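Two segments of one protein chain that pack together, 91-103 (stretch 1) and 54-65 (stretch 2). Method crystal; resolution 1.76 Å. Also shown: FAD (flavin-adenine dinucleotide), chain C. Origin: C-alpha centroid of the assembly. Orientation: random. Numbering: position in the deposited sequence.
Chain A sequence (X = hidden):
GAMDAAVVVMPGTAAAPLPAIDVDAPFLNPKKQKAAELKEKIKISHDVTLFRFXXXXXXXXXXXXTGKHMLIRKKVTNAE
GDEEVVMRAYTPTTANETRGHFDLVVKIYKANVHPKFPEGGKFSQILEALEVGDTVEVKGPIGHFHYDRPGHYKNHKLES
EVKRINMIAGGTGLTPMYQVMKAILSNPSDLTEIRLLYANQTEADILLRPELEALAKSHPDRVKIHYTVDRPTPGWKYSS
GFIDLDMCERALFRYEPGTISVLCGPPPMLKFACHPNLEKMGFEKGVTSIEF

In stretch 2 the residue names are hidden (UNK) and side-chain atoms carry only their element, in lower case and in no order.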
ATOM      1  N   THR A  91      -0.375   5.266   3.110  1.00 23.33           N
ATOM      2  CA  THR A  91       0.844   4.559   3.481  1.00 21.71           C
ATOM      3  C   THR A  91       1.919   5.201   2.628  1.00 24.31           C
ATOM      4  O   THR A  91       1.934   5.033   1.397  1.00 22.17           O
ATOM      5  CB  THR A  91       0.794   3.055   3.281  1.00 26.56           C
ATOM      6  OG1 THR A  91      -0.256   2.509   4.066  1.00 26.07           O
ATOM      7  CG2 THR A  91       2.131   2.380   3.697  1.00 24.46           C
ATOM      8  N   PRO A  92       2.856   5.934   3.245  1.00 22.61           N
ATOM      9  CA  PRO A  92       3.924   6.564   2.430  1.00 21.65           C
ATOM     10  C   PRO A  92       4.782   5.521   1.734  1.00 24.50           C
ATOM     11  O   PRO A  92       4.829   4.357   2.158  1.00 23.45           O
ATOM     12  CB  PRO A  92       4.808   7.265   3.480  1.00 23.03           C
ATOM     13  CG  PRO A  92       3.951   7.405   4.666  1.00 29.19           C
ATOM     14  CD  PRO A  92       2.992   6.255   4.679  1.00 25.53           C
ATOM     15  N   THR A  93       5.461   5.933   0.648  1.00 21.67           N
ATOM     16  CA  THR A  93       6.363   5.020  -0.050  1.00 21.26           C
ATOM     17  C   THR A  93       7.766   5.053   0.566  1.00 24.69           C
ATOM     18  O   THR A  93       8.702   4.437   0.033  1.00 23.62           O
ATOM     19  CB  THR A  93       6.379   5.329  -1.538  1.00 23.14           C
ATOM     20  OG1 THR A  93       6.741   6.703  -1.721  1.00 22.18           O
ATOM     21  CG2 THR A  93       5.041   5.039  -2.195  1.00 22.72           C
ATOM     22  N   THR A  94       7.923   5.806   1.656  1.00 24.30           N
ATOM     23  CA  THR A  94       9.139   5.830   2.463  1.00 24.16           C
ATOM     24  C   THR A  94       8.676   5.400   3.862  1.00 28.08           C
ATOM     25  O   THR A  94       7.476   5.474   4.174  1.00 27.97           O
ATOM     26  CB  THR A  94       9.825   7.222   2.528  1.00 24.76           C
ATOM     27  OG1 THR A  94       8.889   8.193   3.000  1.00 23.78           O
ATOM     28  CG2 THR A  94      10.370   7.668   1.179  1.00 26.04           C
ATOM     29  N   ALA A  95       9.597   4.972   4.706  1.00 27.46           N
ATOM     30  CA  ALA A  95       9.218   4.630   6.088  1.00 28.54           C
ATOM     31  C   ALA A  95      10.372   5.054   7.031  1.00 32.09           C
ATOM     32  O   ALA A  95      11.033   6.068   6.728  1.00 29.31           O
ATOM     33  CB  ALA A  95       8.862   3.142   6.191  1.00 29.33           C
ATOM     34  N   ASN A  96      10.666   4.289   8.105  1.00 29.84           N
ATOM     35  CA  ASN A  96      11.686   4.713   9.081  1.00 29.64           C
ATOM     36  C   ASN A  96      13.096   4.854   8.528  1.00 33.20           C
ATOM     37  O   ASN A  96      13.879   5.629   9.078  1.00 33.52           O
ATOM     38  CB  ASN A  96      11.680   3.818  10.314  1.00 32.85           C
ATOM     39  CG  ASN A  96      10.455   4.027  11.167  1.00 43.88           C
ATOM     40  OD1 ASN A  96       9.754   5.030  11.033  1.00 32.33           O
ATOM     41  ND2 ASN A  96      10.177   3.088  12.082  1.00 32.90           N
ATOM     42  N   GLU A  97      13.413   4.155   7.436  1.00 29.91           N
ATOM     43  CA  GLU A  97      14.741   4.236   6.803  1.00 31.36           C
ATOM     44  C   GLU A  97      15.059   5.647   6.253  1.00 34.78           C
ATOM     45  O   GLU A  97      16.225   5.962   6.007  1.00 36.31           O
ATOM     46  CB  GLU A  97      14.864   3.184   5.672  1.00 31.69           C
ATOM     47  CG  GLU A  97      14.179   3.561   4.345  1.00 32.35           C
ATOM     48  CD  GLU A  97      12.675   3.782   4.377  1.00 41.31           C
ATOM     49  OE1 GLU A  97      11.996   3.100   5.176  1.00 31.10           O
ATOM     50  OE2 GLU A  97      12.169   4.622   3.595  1.00 31.74           O
ATOM     51  N   THR A  98      14.020   6.456   5.995  1.00 27.93           N
ATOM     52  CA  THR A  98      14.177   7.796   5.422  1.00 26.55           C
ATOM     53  C   THR A  98      13.889   8.838   6.508  1.00 32.44           C
ATOM     54  O   THR A  98      12.738   9.019   6.899  1.00 31.65           O
ATOM     55  CB  THR A  98      13.206   7.967   4.253  1.00 28.03           C
ATOM     56  OG1 THR A  98      13.468   6.963   3.281  1.00 28.02           O
ATOM     57  CG2 THR A  98      13.310   9.348   3.606  1.00 29.89           C
ATOM     58  N   ARG A  99      14.924   9.546   6.932  1.00 30.16           N
ATOM     59  CA  ARG A  99      14.780  10.585   7.939  1.00 30.91           C
ATOM     60  C   ARG A  99      14.474  11.956   7.321  1.00 32.77           C
ATOM     61  O   ARG A  99      14.894  12.251   6.200  1.00 32.09           O
ATOM     62  CB  ARG A  99      16.051  10.690   8.804  1.00 34.61           C
ATOM     63  CG  ARG A  99      16.256   9.480   9.713  1.00 39.47           C
ATOM     64  CD  ARG A  99      17.516   9.645  10.545  1.00 50.76           C
ATOM     65  NE  ARG A  99      17.687   8.546  11.495  1.00 62.71           N
ATOM     66  CZ  ARG A  99      17.250   8.545  12.752  1.00 72.80           C
ATOM     67  NH1 ARG A  99      17.478   7.503  13.538  1.00 66.43           N
ATOM     68  NH2 ARG A  99      16.583   9.589  13.234  1.00 48.94           N
ATOM     69  N   GLY A 100      13.764  12.774   8.083  1.00 30.61           N
ATOM     70  CA  GLY A 100      13.485  14.154   7.747  1.00 28.74           C
ATOM     71  C   GLY A 100      12.350  14.422   6.797  1.00 29.52           C
ATOM     72  O   GLY A 100      11.950  15.575   6.665  1.00 29.84           O
ATOM     73  N   HIS A 101      11.788  13.373   6.152  1.00 24.61           N
ATOM     74  CA  HIS A 101      10.656  13.573   5.259  1.00 23.23           C
ATOM     75  C   HIS A 101       9.981  12.238   5.020  1.00 23.33           C
ATOM     76  O   HIS A 101      10.564  11.195   5.312  1.00 24.52           O
ATOM     77  CB  HIS A 101      11.107  14.221   3.899  1.00 24.95           C
ATOM     78  CG  HIS A 101      11.888  13.318   2.978  1.00 25.91           C
ATOM     79  ND1 HIS A 101      13.264  13.286   3.000  1.00 27.48           N
ATOM     80  CD2 HIS A 101      11.451  12.453   2.030  1.00 25.53           C
ATOM     81  CE1 HIS A 101      13.623  12.410   2.070  1.00 26.63           C
ATOM     82  NE2 HIS A 101      12.565  11.886   1.464  1.00 25.15           N
ATOM     83  N   PHE A 102       8.790  12.268   4.437  1.00 21.65           N
ATOM     84  CA  PHE A 102       8.109  11.085   3.919  1.00 20.73           C
ATOM     85  C   PHE A 102       7.557  11.439   2.555  1.00 24.32           C
ATOM     86  O   PHE A 102       7.231  12.615   2.279  1.00 24.01           O
ATOM     87  CB  PHE A 102       7.015  10.524   4.842  1.00 23.30           C
ATOM     88  CG  PHE A 102       5.839  11.439   5.109  1.00 23.93           C
ATOM     89  CD1 PHE A 102       4.742  11.450   4.264  1.00 26.40           C
ATOM     90  CD2 PHE A 102       5.836  12.291   6.204  1.00 26.89           C
ATOM     91  CE1 PHE A 102       3.652  12.311   4.507  1.00 27.25           C
ATOM     92  CE2 PHE A 102       4.739  13.125   6.470  1.00 27.92           C
ATOM     93  CZ  PHE A 102       3.645  13.124   5.634  1.00 26.79           C
ATOM     94  N   ASP A 103       7.402  10.415   1.727  1.00 21.88           N
ATOM     95  CA  ASP A 103       6.873  10.592   0.378  1.00 20.20           C
ATOM     96  C   ASP A 103       5.544   9.906   0.291  1.00 22.80           C
ATOM     97  O   ASP A 103       5.455   8.761   0.700  1.00 21.16           O
ATOM     98  CB  ASP A 103       7.805   9.895  -0.630  1.00 20.96           C
ATOM     99  CG  ASP A 103       9.143  10.548  -0.837  1.00 23.98           C
ATOM    100  OD1 ASP A 103       9.387  11.612  -0.219  1.00 21.38           O
ATOM    101  OD2 ASP A 103       9.968   9.971  -1.568  1.00 23.09           O
ATOM    102  N   UNK A  54       7.969  17.405   4.647  1.00 26.60           N
ATOM    103  CA  UNK A  54       9.033  17.487   5.640  1.00 26.78           C
ATOM    104  C   UNK A  54       8.530  17.172   7.028  1.00 31.81           C
ATOM    105  O   UNK A  54       7.358  17.394   7.337  1.00 31.73           O
ATOM    106  N   UNK A  55       9.404  16.606   7.859  1.00 27.55           N
ATOM    107  CA  UNK A  55       9.106  16.353   9.270  1.00 28.07           C
ATOM    108  C   UNK A  55       9.469  17.623  10.065  1.00 33.12           C
ATOM    109  O   UNK A  55       9.627  18.668   9.446  1.00 35.17           O
ATOM    110  c   UNK A  55      10.141  12.544   9.522  1.00 31.57           C
ATOM    111  c   UNK A  55       9.849  15.082   9.755  1.00 27.52           C
ATOM    112  c   UNK A  55       9.477  13.795   8.947  1.00 30.06           C
ATOM    113  c   UNK A  55       7.979  13.589   8.863  1.00 33.62           C
ATOM    114  N   UNK A  56       9.551  17.563  11.407  1.00 31.91           N
ATOM    115  CA  UNK A  56       9.844  18.755  12.220  1.00 34.55           C
ATOM    116  C   UNK A  56      11.257  19.267  11.970  1.00 41.50           C
ATOM    117  O   UNK A  56      11.501  20.460  12.074  1.00 42.59           O
ATOM    118  o   UNK A  56       7.486  18.775  16.214  1.00 60.34           O
ATOM    119  c   UNK A  56       8.209  18.077  14.059  1.00 42.31           C
ATOM    120  o   UNK A  56       8.359  16.769  16.042  1.00 46.91           O
ATOM    121  c   UNK A  56       9.629  18.468  13.711  1.00 37.32           C
ATOM    122  c   UNK A  56       7.983  17.849  15.539  1.00 64.87           C
ATOM    123  N   UNK A  57      12.179  18.348  11.616  1.00 37.28           N
ATOM    124  CA  UNK A  57      13.577  18.637  11.312  1.00 35.95           C
ATOM    125  C   UNK A  57      14.105  17.583  10.351  1.00 37.98           C
ATOM    126  O   UNK A  57      13.542  16.479  10.266  1.00 34.07           O
ATOM    127  c   UNK A  57      15.468  15.718  14.031  1.00 40.34           C
ATOM    128  n   UNK A  57      14.468  15.981  14.868  1.00 40.94           N
ATOM    129  c   UNK A  57      13.912  17.163  14.479  1.00 40.90           C
ATOM    130  c   UNK A  57      14.596  17.572  13.386  1.00 39.78           C
ATOM    131  n   UNK A  57      15.594  16.662  13.117  1.00 40.70           N
ATOM    132  c   UNK A  57      14.434  18.817  12.573  1.00 37.31           C
ATOM    133  N   UNK A  58      15.130  17.918   9.583  1.00 37.06           N
ATOM    134  CA  UNK A  58      15.563  17.026   8.505  1.00 36.54           C
ATOM    135  C   UNK A  58      16.303  15.730   8.960  1.00 40.81           C
ATOM    136  O   UNK A  58      16.681  14.926   8.106  1.00 39.45           O
ATOM    137  c   UNK A  58      16.360  17.805   7.445  1.00 38.96           C
ATOM    138  c   UNK A  58      17.708  18.352   7.852  1.00 46.39           C
ATOM    139  o   UNK A  58      18.167  18.040   8.970  1.00 48.31           O
ATOM    140  o   UNK A  58      18.297  19.109   7.055  1.00 48.52           O
ATOM    141  N   UNK A  59      16.461  15.498  10.275  1.00 40.65           N
ATOM    142  CA  UNK A  59      17.076  14.243  10.738  1.00 39.14           C
ATOM    143  C   UNK A  59      16.066  13.389  11.537  1.00 39.72           C
ATOM    144  O   UNK A  59      16.429  12.359  12.114  1.00 40.41           O
ATOM    145  c   UNK A  59      19.522  14.986  10.758  1.00 50.43           C
ATOM    146  o   UNK A  59      21.338  16.476  11.120  1.00 65.13           O
ATOM    147  c   UNK A  59      20.647  15.549  11.602  1.00 73.96           C
ATOM    148  c   UNK A  59      18.320  14.538  11.571  1.00 42.15           C
ATOM    149  o   UNK A  59      20.852  15.061  12.737  1.00 75.96           O
ATOM    150  N   UNK A  60      14.802  13.807  11.552  1.00 33.86           N
ATOM    151  CA  UNK A  60      13.789  13.173  12.386  1.00 33.02           C
ATOM    152  C   UNK A  60      13.316  11.848  11.856  1.00 34.88           C
ATOM    153  O   UNK A  60      13.141  11.677  10.659  1.00 33.14           O
ATOM    154  n   UNK A  60      10.032  14.650  15.248  1.00 40.16           N
ATOM    155  c   UNK A  60      11.687  13.685  13.788  1.00 34.53           C
ATOM    156  o   UNK A  60       9.975  15.221  13.096  1.00 34.58           O
ATOM    157  c   UNK A  60      10.494  14.581  14.012  1.00 42.94           C
ATOM    158  c   UNK A  60      12.609  14.133  12.654  1.00 33.84           C
ATOM    159  N   UNK A  61      13.164  10.895  12.781  1.00 34.60           N
ATOM    160  CA  UNK A  61      12.642   9.560  12.500  1.00 34.64           C
ATOM    161  C   UNK A  61      11.135   9.712  12.269  1.00 33.58           C
ATOM    162  O   UNK A  61      10.464  10.419  13.027  1.00 33.17           O
ATOM    163  c   UNK A  61      12.574   6.617  15.131  1.00 43.61           C
ATOM    164  c   UNK A  61      12.432   7.220  13.747  1.00 41.69           C
ATOM    165  c   UNK A  61      12.888   8.693  13.760  1.00 36.82           C
ATOM    166  c   UNK A  61      13.241   6.413  12.745  1.00 40.58           C
ATOM    167  N   UNK A  62      10.595   9.042  11.244  1.00 29.30           N
ATOM    168  CA  UNK A  62       9.157   9.101  11.001  1.00 28.11           C
ATOM    169  C   UNK A  62       8.381   8.434  12.140  1.00 31.10           C
ATOM    170  O   UNK A  62       7.422   9.017  12.626  1.00 31.63           O
ATOM    171  c   UNK A  62       7.313   8.398   9.304  1.00 29.49           C
ATOM    172  c   UNK A  62       6.685   9.824   9.223  1.00 29.92           C
ATOM    173  c   UNK A  62       8.802   8.442   9.671  1.00 26.78           C
ATOM    174  c   UNK A  62       7.130   7.646   7.981  1.00 29.43           C
ATOM    175  N   UNK A  63       8.782   7.227  12.517  1.00 29.03           N
ATOM    176  CA  UNK A  63       8.142   6.467  13.589  1.00 30.09           C
ATOM    177  C   UNK A  63       6.902   5.737  13.123  1.00 33.02           C
ATOM    178  O   UNK A  63       5.884   5.728  13.824  1.00 32.98           O
ATOM    179  N   UNK A  64       6.984   5.135  11.931  1.00 29.14           N
ATOM    180  CA  UNK A  64       5.891   4.387  11.325  1.00 26.99           C
ATOM    181  C   UNK A  64       6.304   2.919  11.271  1.00 31.40           C
ATOM    182  O   UNK A  64       7.092   2.540  10.391  1.00 29.21           O
ATOM    183  c   UNK A  64       5.554   4.899   9.886  1.00 25.04           C
ATOM    184  c   UNK A  64       4.150   4.704   7.764  1.00 28.64           C
ATOM    185  c   UNK A  64       3.021   4.490  10.025  1.00 28.25           C
ATOM    186  c   UNK A  64       4.326   4.220   9.218  1.00 27.47           C
ATOM    187  N   UNK A  65       5.775   2.066  12.166  1.00 28.49           N
ATOM    188  CA  UNK A  65       6.121   0.637  12.107  1.00 27.74           C
ATOM    189  C   UNK A  65       5.591  -0.020  10.831  1.00 30.72           C
ATOM    190  O   UNK A  65       4.578   0.407  10.273  1.00 29.51           O
ATOM    191  c   UNK A  65       5.423   0.052  13.353  1.00 30.87           C
ATOM    192  c   UNK A  65       4.861   2.338  13.292  1.00 31.27           C
ATOM    193  c   UNK A  65       5.199   1.216  14.266  1.00 36.69           C
TER
HETATM  194  PA  FAD C1001     -13.181  10.278  -2.386  1.00 42.98           P
HETATM  195  O1A FAD C1001     -13.794  11.628  -2.398  1.00 44.96           O
HETATM  196  O2A FAD C1001     -13.113   9.630  -1.022  1.00 41.68           O
HETATM  197  O5B FAD C1001     -13.981   9.356  -3.457  1.00 47.99           O
HETATM  198  C5B FAD C1001     -14.338   7.998  -3.118  1.00 53.98           C
HETATM  199  C4B FAD C1001     -13.972   7.063  -4.244  1.00 55.97           C
HETATM  200  O4B FAD C1001     -14.586   7.485  -5.482  1.00 57.23           O
HETATM  201  C3B FAD C1001     -12.491   6.970  -4.580  1.00 56.86           C
HETATM  202  O3B FAD C1001     -11.779   6.161  -3.647  1.00 58.97           O
HETATM  203  C2B FAD C1001     -12.527   6.375  -5.991  1.00 55.99           C
HETATM  204  O2B FAD C1001     -12.592   4.954  -5.977  1.00 58.68           O
HETATM  205  C1B FAD C1001     -13.824   6.975  -6.570  1.00 54.67           C
HETATM  206  N9A FAD C1001     -13.615   8.042  -7.550  1.00 49.00           N
HETATM  207  C8A FAD C1001     -13.869   9.378  -7.376  1.00 49.33           C
HETATM  208  N7A FAD C1001     -13.556  10.122  -8.411  1.00 48.51           N
HETATM  209  C5A FAD C1001     -13.051   9.213  -9.328  1.00 46.81           C
HETATM  210  C6A FAD C1001     -12.486   9.369 -10.612  1.00 49.30           C
HETATM  211  N6A FAD C1001     -12.160  10.553 -11.139  1.00 50.88           N
HETATM  212  N1A FAD C1001     -12.113   8.252 -11.277  1.00 51.08           N
HETATM  213  C2A FAD C1001     -12.251   7.065 -10.671  1.00 51.03           C
HETATM  214  N3A FAD C1001     -12.718   6.801  -9.446  1.00 49.89           N
HETATM  215  C4A FAD C1001     -13.102   7.924  -8.821  1.00 47.45           C
HETATM  216  N1  FAD C1001      -4.352   6.309  -1.869  1.00 26.63           N
HETATM  217  C2  FAD C1001      -3.277   6.750  -2.595  1.00 25.22           C
HETATM  218  O2  FAD C1001      -3.447   7.397  -3.639  1.00 26.42           O
HETATM  219  N3  FAD C1001      -1.976   6.469  -2.147  1.00 24.66           N
HETATM  220  C4  FAD C1001      -1.648   5.751  -0.998  1.00 23.99           C
HETATM  221  O4  FAD C1001      -0.491   5.634  -0.645  1.00 24.99           O
HETATM  222  C4X FAD C1001      -2.803   5.258  -0.250  1.00 25.88           C
HETATM  223  N5  FAD C1001      -2.586   4.538   0.825  1.00 26.54           N
HETATM  224  C5X FAD C1001      -3.692   4.037   1.515  1.00 27.03           C
HETATM  225  C6  FAD C1001      -3.473   3.239   2.647  1.00 28.38           C
HETATM  226  C7  FAD C1001      -4.543   2.716   3.373  1.00 29.66           C
HETATM  227  C7M FAD C1001      -4.254   1.837   4.564  1.00 30.08           C
HETATM  228  C8  FAD C1001      -5.876   2.992   2.960  1.00 30.89           C
HETATM  229  C8M FAD C1001      -7.064   2.482   3.753  1.00 29.57           C
HETATM  230  C9  FAD C1001      -6.093   3.767   1.821  1.00 31.90           C
HETATM  231  C9A FAD C1001      -5.013   4.297   1.099  1.00 27.63           C
HETATM  232  N10 FAD C1001      -5.203   5.123  -0.053  1.00 26.48           N
HETATM  233  C10 FAD C1001      -4.124   5.602  -0.766  1.00 26.78           C
HETATM  234  C1' FAD C1001      -6.537   5.615  -0.444  1.00 25.66           C
HETATM  235  C2' FAD C1001      -6.894   6.949   0.214  1.00 30.57           C
HETATM  236  O2' FAD C1001      -7.191   6.766   1.600  1.00 28.23           O
HETATM  237  C3' FAD C1001      -8.082   7.640  -0.457  1.00 31.32           C
HETATM  238  O3' FAD C1001      -9.224   6.794  -0.408  1.00 34.11           O
HETATM  239  C4' FAD C1001      -7.809   8.118  -1.885  1.00 31.84           C
HETATM  240  O4' FAD C1001      -6.775   9.103  -1.854  1.00 30.03           O
HETATM  241  C5' FAD C1001      -9.028   8.699  -2.574  1.00 32.87           C
HETATM  242  O5' FAD C1001      -9.649   9.658  -1.691  1.00 32.16           O
HETATM  243  P   FAD C1001     -10.395  10.965  -2.260  1.00 34.96           P
HETATM  244  O1P FAD C1001     -10.785  11.832  -1.125  1.00 33.81           O
HETATM  245  O2P FAD C1001      -9.584  11.596  -3.364  1.00 33.65           O
HETATM  246  O3P FAD C1001     -11.681  10.318  -2.933  1.00 36.82           O
HETATM  247  O   HOH W   1      12.406   7.989   9.380  1.00 32.15           O
HETATM  248  O   HOH W   2       9.379   1.716   9.043  1.00 30.39           O

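Position 54 has no side-chain atoms, so it is Gly-54. It pairs with His-101 as an antiparallel, non-hydrogen-bonded bridge, its CA 4.2 Å from the CB of His-101.

Position 55 carries four carbons, forked at the second, directed toward stretch 1 and meeting the edge of the Phe-102 ring: Leu-55. Its CD2 is 3.7 Å from CD2 of Phe-102, while its backbone N donates to Gly-100 O at 3.0 Å.

Position 56 shows three carbons, the third bearing two oxygens; its CA-to-CB bond points away from stretch 1, and the chain touches nothing there. This is Glu-56, whose charge suits an exposed site.

At 57 one carbon leads to a five-membered ring of three carbons and two nitrogens: His-57. It opens a type I turn, and its ring ND1 accepts a hydrogen bond from N of position 59, 3.2 Å away.

Position 58 has two carbons, the second with two oxygens, and points away: Asp-58. What meets stretch 1 is its backbone, with O 3.3 Å from Gly-100 CA. A CB on Gly-100 would clash with that oxygen, and the positive phi there also favours glycine.

Position 59, with three carbons ending in two oxygens, again points away: Glu-59. Its backbone O accepts from Arg-99 NH2 at 3.0 Å, leaving the charged chain free to lie at an exposed site.

Position 60 has three carbons, the third carrying one oxygen and one nitrogen: Gln-60. The amide can both accept and donate: OE1 receives Glu-56 N at 2.9 Å and NE2 gives to Glu-56 OE1 at 2.8 Å. Its backbone O takes Gly-100 N at 2.9 Å.

Position 61 has four carbons forked at the second, over one face of the Arg-99 guanidinium: Leu-61, an apolar surface for that flat face. Its CD1 is 3.8 Å from Asn-96 O.

Position 62 has the same fork but is buried, directed toward stretch 1 and near Phe-102: Leu-62. Its CD1 lies 4.0 Å from Phe-102 CD2, suiting an apolar side chain.

Position 63 has no side chain and a positive phi, which favours Gly-63. Its N donates to Asn-96 OD1 at 2.8 Å.

Position 64, four carbons forked at the second, is buried against Pro-92: Leu-64. Its CD2 packs 3.6 Å from Pro-92 CD, and its N reaches Asn-96 OD1 at 2.9 Å.

At 65 three carbons close onto the backbone N, without touching stretch 1: Pro-65, which the contact itself does not explain.

The contact combines backbone pairing around Gly-100, one Asn-96 oxygen accepting two successive amides, and apolar packing on Phe-102 and Pro-92. Two waters bridge Asn-96 to Leu-62 and Leu-64.

Stretch 2 (54-65) GLEHDEQLLGLP
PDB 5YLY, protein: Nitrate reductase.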